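PDB 1NM2: malonyl CoA:acyl carrier protein malonyltransferase from Streptomyces coelicolor, which probably transfers the malonyl group from malonyl-CoA to holo acyl carrier protein, a step of fatty acid biosynthesis. Local coordinates for residues 32-37 against 68-73; 63-68 against 101-106; 256-259 against 264-267. All coordinates share one frame; numbering follows the deposited sequence.

Contact 1 of 3, residues 32-37 against 68-73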
loop_
_atom_site.group_PDB
_atom_site.type_symbol
_atom_site.label_atom_id
_atom_site.label_comp_id
_atom_site.label_asym_id
_atom_site.label_seq_id
_atom_site.Cartn_x
_atom_site.Cartn_y
_atom_site.Cartn_z
ATOM N N ALA A 32 -4.228 -20.044 7.051
ATOM C CA ALA A 32 -3.548 -20.816 8.086
ATOM C C ALA A 32 -2.158 -21.238 7.608
ATOM O O ALA A 32 -1.186 -21.177 8.362
ATOM C CB ALA A 32 -4.377 -22.052 8.457
ATOM N N ALA A 33 -2.062 -21.680 6.360
ATOM C CA ALA A 33 -0.772 -22.096 5.809
ATOM C C ALA A 33 0.167 -20.891 5.755
ATOM O O ALA A 33 1.362 -21.021 6.026
ATOM C CB ALA A 33 -0.957 -22.683 4.415
ATOM N N TRP A 34 -0.370 -19.724 5.398
ATOM C CA TRP A 34 0.444 -18.511 5.350
ATOM C C TRP A 34 0.921 -18.186 6.760
ATOM O O TRP A 34 2.099 -17.891 6.975
ATOM C CB TRP A 34 -0.355 -17.325 4.801
ATOM C CG TRP A 34 -0.740 -17.442 3.352
ATOM C CD1 TRP A 34 -0.102 -18.173 2.385
ATOM C CD2 TRP A 34 -1.796 -16.740 2.692
ATOM N NE1 TRP A 34 -0.698 -17.962 1.163
ATOM C CE2 TRP A 34 -1.739 -17.086 1.324
ATOM C CE3 TRP A 34 -2.785 -15.846 3.124
ATOM C CZ2 TRP A 34 -2.633 -16.568 0.383
ATOM C CZ3 TRP A 34 -3.673 -15.331 2.187
ATOM C CH2 TRP A 34 -3.591 -15.695 0.833
ATOM N N SER A 35 -0.000 -18.246 7.719
ATOM C CA SER A 35 0.330 -17.966 9.108
ATOM C C SER A 35 1.494 -18.838 9.580
ATOM O O SER A 35 2.430 -18.340 10.212
ATOM C CB SER A 35 -0.897 -18.192 10.005
ATOM O OG SER A 35 -1.939 -17.279 9.684
ATOM N N ASP A 36 1.440 -20.131 9.271
ATOM C CA ASP A 36 2.516 -21.037 9.673
ATOM C C ASP A 36 3.830 -20.666 8.999
ATOM O O ASP A 36 4.898 -20.800 9.592
ATOM C CB ASP A 36 2.189 -22.496 9.326
ATOM C CG ASP A 36 0.991 -23.031 10.085
ATOM O OD1 ASP A 36 0.738 -22.579 11.220
ATOM O OD2 ASP A 36 0.307 -23.925 9.546
ATOM N N ALA A 37 3.752 -20.190 7.762
ATOM C CA ALA A 37 4.956 -19.825 7.025
ATOM C C ALA A 37 5.660 -18.577 7.551
ATOM O O ALA A 37 6.887 -18.496 7.510
ATOM C CB ALA A 37 4.632 -19.650 5.548
ATOM N N GLY A 68 -5.335 -8.814 0.440
ATOM C CA GLY A 68 -5.339 -8.475 -0.974
ATOM C C GLY A 68 -5.215 -9.692 -1.870
ATOM O O GLY A 68 -5.936 -9.823 -2.869
ATOM N N ILE A 69 -4.299 -10.588 -1.523
ATOM C CA ILE A 69 -4.104 -11.803 -2.304
ATOM C C ILE A 69 -5.357 -12.672 -2.223
ATOM O O ILE A 69 -5.809 -13.225 -3.229
ATOM C CB ILE A 69 -2.909 -12.626 -1.784
ATOM C CG1 ILE A 69 -1.611 -11.829 -1.952
ATOM C CG2 ILE A 69 -2.823 -13.941 -2.540
ATOM C CD1 ILE A 69 -0.405 -12.471 -1.316
ATOM N N LEU A 70 -5.917 -12.777 -1.022
ATOM C CA LEU A 70 -7.106 -13.584 -0.797
ATOM C C LEU A 70 -8.336 -13.068 -1.545
ATOM O O LEU A 70 -9.045 -13.848 -2.185
ATOM C CB LEU A 70 -7.416 -13.663 0.706
ATOM C CG LEU A 70 -8.448 -14.701 1.159
ATOM C CD1 LEU A 70 -7.921 -16.111 0.873
ATOM C CD2 LEU A 70 -8.719 -14.537 2.647
ATOM N N SER A 71 -8.596 -11.764 -1.471
ATOM C CA SER A 71 -9.765 -11.214 -2.151
ATOM C C SER A 71 -9.606 -11.290 -3.666
ATOM O O SER A 71 -10.569 -11.567 -4.385
ATOM C CB SER A 71 -10.031 -9.771 -1.704
ATOM O OG SER A 71 -8.898 -8.941 -1.866
ATOM N N ALA A 72 -8.392 -11.057 -4.152
ATOM C CA ALA A 72 -8.133 -11.132 -5.586
ATOM C C ALA A 72 -8.376 -12.568 -6.051
ATOM O O ALA A 72 -9.006 -12.802 -7.084
ATOM C CB ALA A 72 -6.708 -10.731 -5.881
ATOM N N ALA A 73 -7.871 -13.527 -5.282
ATOM C CA ALA A 73 -8.046 -14.932 -5.621
ATOM C C ALA A 73 -9.541 -15.255 -5.710
ATOM O O ALA A 73 -9.978 -15.936 -6.630
ATOM C CB ALA A 73 -7.368 -15.810 -4.575
#
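Trp34 reaches across from helix 27-38 to press the far end of its indole against Ile69 and Leu70 of helix 57-75. The two backbones stay well apart, 10.9 Å between Trp34 CA and Leu70 CA, so a single large side chain spans the gap. CB already points toward the other helix, and CG lies beside the backbone N and anti to the carbonyl carbon (chi1 -67°), which carries the ring system toward helix 57-75, while chi2 (-25°) turns its six-membered part to the front. NE1, on the five-membered ring, is held by a hydrogen bond to Asp113 OD2; this bond satisfies the one polar atom of the side chain and should limit rotation of the indole. Further out, Trp34 CZ2 lies 3.9 Å from Ile69 CG2. The outermost atom, CH2, rests against the same methyl, also at 3.9 Å between Trp34 CH2 and Ile69 CG2, and comes within 4.1 Å of Ile69 CB. On this end of the ring the neighbouring Leu70 is met by its root: its backbone N lies near the indole plane at the ring edge, 4.2 Å from Trp34 CH2, and its CB is 4.3 Å from the same carbon. The leucine branch itself turns to other partners, Ala27 and Val31 of helix 27-38 and Trp21. No hydrogen bond joins the two segments, and the contact consists of apolar packing among three buried residues. Leu117 of helix 113-132 also touches Trp34, so the indole sits between that helix and helix 57-75; Ile69 in turn reaches Val106 of helix 100-107. Such aromatic packing between helices joins helix 27-38 to the long helix 57-75 in the acyl transferase domain, with its alpha/beta hydrolase-like core.

Contact 2 of 3, residues 63-68 against 101-106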
loop_
_atom_site.group_PDB
_atom_site.type_symbol
_atom_site.label_atom_id
_atom_site.label_comp_id
_atom_site.label_asym_id
_atom_site.label_seq_id
_atom_site.Cartn_x
_atom_site.Cartn_y
_atom_site.Cartn_z
ATOM N N LEU A 63 -0.827 -8.686 7.163
ATOM C CA LEU A 63 -2.275 -8.857 7.173
ATOM C C LEU A 63 -2.898 -8.233 5.923
ATOM O O LEU A 63 -3.774 -8.824 5.295
ATOM C CB LEU A 63 -2.878 -8.214 8.425
ATOM C CG LEU A 63 -4.405 -8.236 8.559
ATOM C CD1 LEU A 63 -4.929 -9.672 8.503
ATOM C CD2 LEU A 63 -4.793 -7.592 9.894
ATOM N N LEU A 64 -2.447 -7.033 5.570
ATOM C CA LEU A 64 -2.962 -6.341 4.393
ATOM C C LEU A 64 -2.661 -7.111 3.113
ATOM O O LEU A 64 -3.512 -7.208 2.229
ATOM C CB LEU A 64 -2.361 -4.929 4.297
ATOM C CG LEU A 64 -2.965 -3.893 5.249
ATOM C CD1 LEU A 64 -2.088 -2.657 5.321
ATOM C CD2 LEU A 64 -4.365 -3.543 4.764
ATOM N N VAL A 65 -1.454 -7.662 3.015
ATOM C CA VAL A 65 -1.060 -8.411 1.824
ATOM C C VAL A 65 -1.887 -9.690 1.675
ATOM O O VAL A 65 -2.353 -10.016 0.579
ATOM C CB VAL A 65 0.451 -8.759 1.855
ATOM C CG1 VAL A 65 0.820 -9.605 0.644
ATOM C CG2 VAL A 65 1.292 -7.466 1.848
ATOM N N ALA A 66 -2.080 -10.407 2.777
ATOM C CA ALA A 66 -2.868 -11.634 2.746
ATOM C C ALA A 66 -4.301 -11.324 2.337
ATOM O O ALA A 66 -4.923 -12.091 1.602
ATOM C CB ALA A 66 -2.851 -12.310 4.113
ATOM N N ALA A 67 -4.829 -10.203 2.818
ATOM C CA ALA A 67 -6.196 -9.804 2.483
ATOM C C ALA A 67 -6.324 -9.517 0.987
ATOM O O ALA A 67 -7.298 -9.922 0.351
ATOM C CB ALA A 67 -6.597 -8.564 3.288
ATOM N N GLY A 68 -5.335 -8.814 0.440
ATOM C CA GLY A 68 -5.339 -8.475 -0.974
ATOM C C GLY A 68 -5.215 -9.692 -1.870
ATOM O O GLY A 68 -5.936 -9.823 -2.869
ATOM N N GLU A 101 2.262 -2.480 -2.816
ATOM C CA GLU A 101 3.148 -2.765 -3.947
ATOM C C GLU A 101 3.590 -4.220 -3.934
ATOM O O GLU A 101 3.844 -4.811 -4.986
ATOM C CB GLU A 101 4.401 -1.887 -3.910
ATOM C CG GLU A 101 4.158 -0.410 -4.131
ATOM C CD GLU A 101 5.316 0.241 -4.867
ATOM O OE1 GLU A 101 5.150 0.545 -6.069
ATOM O OE2 GLU A 101 6.390 0.434 -4.252
ATOM N N ILE A 102 3.720 -4.787 -2.740
ATOM C CA ILE A 102 4.122 -6.179 -2.635
ATOM C C ILE A 102 2.931 -7.009 -3.093
ATOM O O ILE A 102 3.091 -7.996 -3.801
ATOM C CB ILE A 102 4.513 -6.565 -1.181
ATOM C CG1 ILE A 102 5.845 -5.908 -0.797
ATOM C CG2 ILE A 102 4.655 -8.080 -1.061
ATOM C CD1 ILE A 102 5.802 -4.399 -0.701
ATOM N N THR A 103 1.731 -6.588 -2.701
ATOM C CA THR A 103 0.510 -7.285 -3.084
ATOM C C THR A 103 0.389 -7.301 -4.609
ATOM O O THR A 103 0.039 -8.322 -5.208
ATOM C CB THR A 103 -0.727 -6.587 -2.485
ATOM O OG1 THR A 103 -0.543 -6.431 -1.071
ATOM C CG2 THR A 103 -1.998 -7.412 -2.738
ATOM N N ALA A 104 0.692 -6.162 -5.226
ATOM C CA ALA A 104 0.625 -6.014 -6.676
ATOM C C ALA A 104 1.676 -6.866 -7.385
ATOM O O ALA A 104 1.479 -7.267 -8.530
ATOM C CB ALA A 104 0.802 -4.546 -7.060
ATOM N N ALA A 105 2.796 -7.123 -6.713
ATOM C CA ALA A 105 3.856 -7.942 -7.294
ATOM C C ALA A 105 3.346 -9.372 -7.475
ATOM O O ALA A 105 3.758 -10.082 -8.398
ATOM C CB ALA A 105 5.086 -7.933 -6.390
ATOM N N VAL A 106 2.458 -9.790 -6.580
ATOM C CA VAL A 106 1.875 -11.121 -6.655
ATOM C C VAL A 106 0.933 -11.153 -7.862
ATOM O O VAL A 106 0.988 -12.078 -8.675
ATOM C CB VAL A 106 1.098 -11.473 -5.351
ATOM C CG1 VAL A 106 0.444 -12.848 -5.479
ATOM C CG2 VAL A 106 2.054 -11.462 -4.156
#
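Val65 and Thr103 meet where helices 57-75 and 100-107 come together, their side chains running past each other in opposite directions. Measured on the short segments, the axes approach to 9.1 Å and cross at -33°, and the closest pair of alpha carbons, Val65 CA and Thr103 CA, is 5.3 Å apart. CB of Thr103 points toward helix 57-75, and its two branches divide between Val65 and Gly68. Its OG1, which stands anti to its own carbonyl carbon (chi1 -53°), settles against the flank of the valine, 3.5 Å from Val65 CA and 3.6 Å from Val65 CG2. The methyl branch takes the other direction and lies over the glycine one turn further on, with Thr103 CG2 3.9 Å from Gly68 CA. A beta carbon at Gly68 would point toward Thr103 and collide with that methyl, so the missing side chain is what lets the threonine sit so low on the helix. The valine has its CG1 anti to the backbone N (chi1 177°), a position from which it makes a looser apolar contact with Ile102, 4.5 Å between Val65 CG1 and Ile102 CG2. Putting an alanine at Thr103 would remove both branches and would probably leave Gly68 CA without its methyl partner and open a gap beside Val65. Leu117 and Val120 of helix 113-132 pack on Val65 as well, while Ala116 of that helix touches Ile102, so a third helix closes the side of this interface. Thr103 also touches the turn carrying Gly96, Ser98 and Gly100, whose sequence and strained geometry are consistent with a nucleophile elbow. This close helix packing over a glycine places helix 100-107 directly after the probable elbow, as in an alpha/beta hydrolase-like core.

Contact 3 of 3, residues 256-259 against 264-267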
loop_
_atom_site.group_PDB
_atom_site.type_symbol
_atom_site.label_atom_id
_atom_site.label_comp_id
_atom_site.label_asym_id
_atom_site.label_seq_id
_atom_site.Cartn_x
_atom_site.Cartn_y
_atom_site.Cartn_z
ATOM N N VAL A 256 6.296 8.057 -1.518
ATOM C CA VAL A 256 5.310 7.307 -2.293
ATOM C C VAL A 256 4.651 8.280 -3.275
ATOM O O VAL A 256 3.875 9.148 -2.873
ATOM C CB VAL A 256 4.204 6.701 -1.390
ATOM C CG1 VAL A 256 3.103 6.098 -2.249
ATOM C CG2 VAL A 256 4.797 5.626 -0.469
ATOM N N ARG A 257 4.966 8.143 -4.558
ATOM C CA ARG A 257 4.381 9.024 -5.557
ATOM C C ARG A 257 3.146 8.392 -6.177
ATOM O O ARG A 257 3.147 8.028 -7.356
ATOM C CB ARG A 257 5.404 9.360 -6.648
ATOM C CG ARG A 257 6.566 10.214 -6.141
ATOM C CD ARG A 257 6.051 11.486 -5.471
ATOM N NE ARG A 257 5.324 12.338 -6.406
ATOM C CZ ARG A 257 5.899 13.062 -7.363
ATOM N NH1 ARG A 257 5.156 13.809 -8.174
ATOM N NH2 ARG A 257 7.218 13.055 -7.501
ATOM N N TRP A 258 2.095 8.264 -5.376
ATOM C CA TRP A 258 0.852 7.676 -5.859
ATOM C C TRP A 258 0.234 8.602 -6.901
ATOM O O TRP A 258 -0.509 8.157 -7.780
ATOM C CB TRP A 258 -0.133 7.452 -4.708
ATOM C CG TRP A 258 -1.334 6.666 -5.146
ATOM C CD1 TRP A 258 -2.625 7.110 -5.239
ATOM C CD2 TRP A 258 -1.339 5.316 -5.614
ATOM N NE1 TRP A 258 -3.435 6.116 -5.745
ATOM C CE2 TRP A 258 -2.670 5.002 -5.980
ATOM C CE3 TRP A 258 -0.346 4.338 -5.766
ATOM C CZ2 TRP A 258 -3.034 3.749 -6.487
ATOM C CZ3 TRP A 258 -0.705 3.091 -6.271
ATOM C CH2 TRP A 258 -2.043 2.809 -6.624
ATOM N N ASP A 259 0.553 9.892 -6.805
ATOM C CA ASP A 259 0.048 10.866 -7.764
ATOM C C ASP A 259 0.500 10.482 -9.177
ATOM O O ASP A 259 -0.291 10.483 -10.127
ATOM C CB ASP A 259 0.565 12.275 -7.425
ATOM C CG ASP A 259 2.081 12.380 -7.483
ATOM O OD1 ASP A 259 2.581 13.392 -8.022
ATOM O OD2 ASP A 259 2.777 11.465 -6.984
ATOM N N THR A 264 -0.044 7.776 -14.655
ATOM C CA THR A 264 0.306 6.689 -15.559
ATOM C C THR A 264 -0.939 5.882 -15.940
ATOM O O THR A 264 -1.075 5.445 -17.088
ATOM C CB THR A 264 1.374 5.783 -14.914
ATOM O OG1 THR A 264 2.625 6.482 -14.910
ATOM C CG2 THR A 264 1.529 4.474 -15.675
ATOM N N PHE A 265 -1.853 5.690 -14.992
ATOM C CA PHE A 265 -3.086 4.951 -15.289
ATOM C C PHE A 265 -3.804 5.713 -16.418
ATOM O O PHE A 265 -4.373 5.112 -17.329
ATOM C CB PHE A 265 -4.004 4.880 -14.051
ATOM C CG PHE A 265 -3.420 4.129 -12.873
ATOM C CD1 PHE A 265 -3.968 4.294 -11.601
ATOM C CD2 PHE A 265 -2.328 3.276 -13.021
ATOM C CE1 PHE A 265 -3.434 3.626 -10.494
ATOM C CE2 PHE A 265 -1.788 2.606 -11.917
ATOM C CZ PHE A 265 -2.346 2.785 -10.651
ATOM N N LYS A 266 -3.769 7.043 -16.344
ATOM C CA LYS A 266 -4.395 7.885 -17.361
ATOM C C LYS A 266 -3.716 7.649 -18.701
ATOM O O LYS A 266 -4.375 7.429 -19.720
ATOM C CB LYS A 266 -4.255 9.364 -17.002
ATOM C CG LYS A 266 -4.891 9.790 -15.686
ATOM C CD LYS A 266 -4.749 11.298 -15.524
ATOM C CE LYS A 266 -5.094 11.765 -14.124
ATOM N NZ LYS A 266 -4.749 13.206 -13.947
ATOM N N GLU A 267 -2.388 7.712 -18.696
ATOM C CA GLU A 267 -1.606 7.502 -19.906
ATOM C C GLU A 267 -1.908 6.133 -20.509
ATOM O O GLU A 267 -1.782 5.940 -21.715
ATOM C CB GLU A 267 -0.108 7.622 -19.595
ATOM C CG GLU A 267 0.322 9.013 -19.134
ATOM C CD GLU A 267 1.815 9.114 -18.844
ATOM O OE1 GLU A 267 2.293 8.443 -17.900
ATOM O OE2 GLU A 267 2.512 9.866 -19.561
#
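Trp258 and Phe265 lie on one helix, two turns apart; Trp258 closes an inverse gamma turn centred on Arg257, which is also the N-cap, and Phe265 lies in the last turn. The motif is thus a short edge strand, 256-257, running directly into helix 258-267; Val256 is hydrogen-bonded through its backbone to Ala161 and Val163 of the mixed sheet. Both aromatic side chains leave the same side of the helix and cross at about a right angle. Chi1 of Trp258, -172°, turns CG away from its backbone N and brings the end of the indole closer to Phe265 than its CB direction alone would suggest, while the phenylalanine is aimed at the tryptophan from the outset. The outcome is an offset edge-to-face pair: the edge of Phe265 is turned to the face of the indole, with the centroids of the Trp258 six-membered ring and the Phe265 ring 5.8 Å apart and the planes at 78°. Two pairs of carbons carry it, Trp258 CZ2 with Phe265 CE1 at 4.0 Å and Trp258 CH2 with Phe265 CZ, also at 4.0 Å. Both residues are buried against the parallel sheet, on Val6 of strand 3-7 and Ala95 of strand 93-96, and the indole also meets the ring of His97, within the presumed nucleophile elbow. The two rings thus pack the start and the end of the helix on the parallel sheet. A salt bridge joins the N-cap residue Arg257 to Asp259. The arginine grips the carboxylate side-on with two nitrogens, one to each oxygen: Arg257 NE bonds Asp259 OD2 at 2.8 Å, with that oxygen tilted from the guanidinium plane, whereas Asp259 OD1 lies in the plane and offers its syn lone pair to Arg257 NH1 at 2.6 Å.

How the contacts relate
Contacts 1 and 2 are neighbours, their centres 9 Å apart, and share helix 57-75 and in particular Gly68. Along the chain their segments alternate, in the order 32-37, 63-68, 68-73, 101-106, and helices 27-38 and 100-107 both pack on helix 57-75. They also touch, through Trp34 CZ3 and Ala66 O at 3.5 Å and through Ile69 CD1 and Val106 CG2 at 3.9 Å. Contact 3 follows in sequence, its centre about 19 Å from that of contact 2 and about 27 Å from that of contact 1, across the chain's centre from contact 1. Contacts 2 and 3 do not touch, but each reaches the probable nucleophile elbow, through Thr103 and Trp258 respectively.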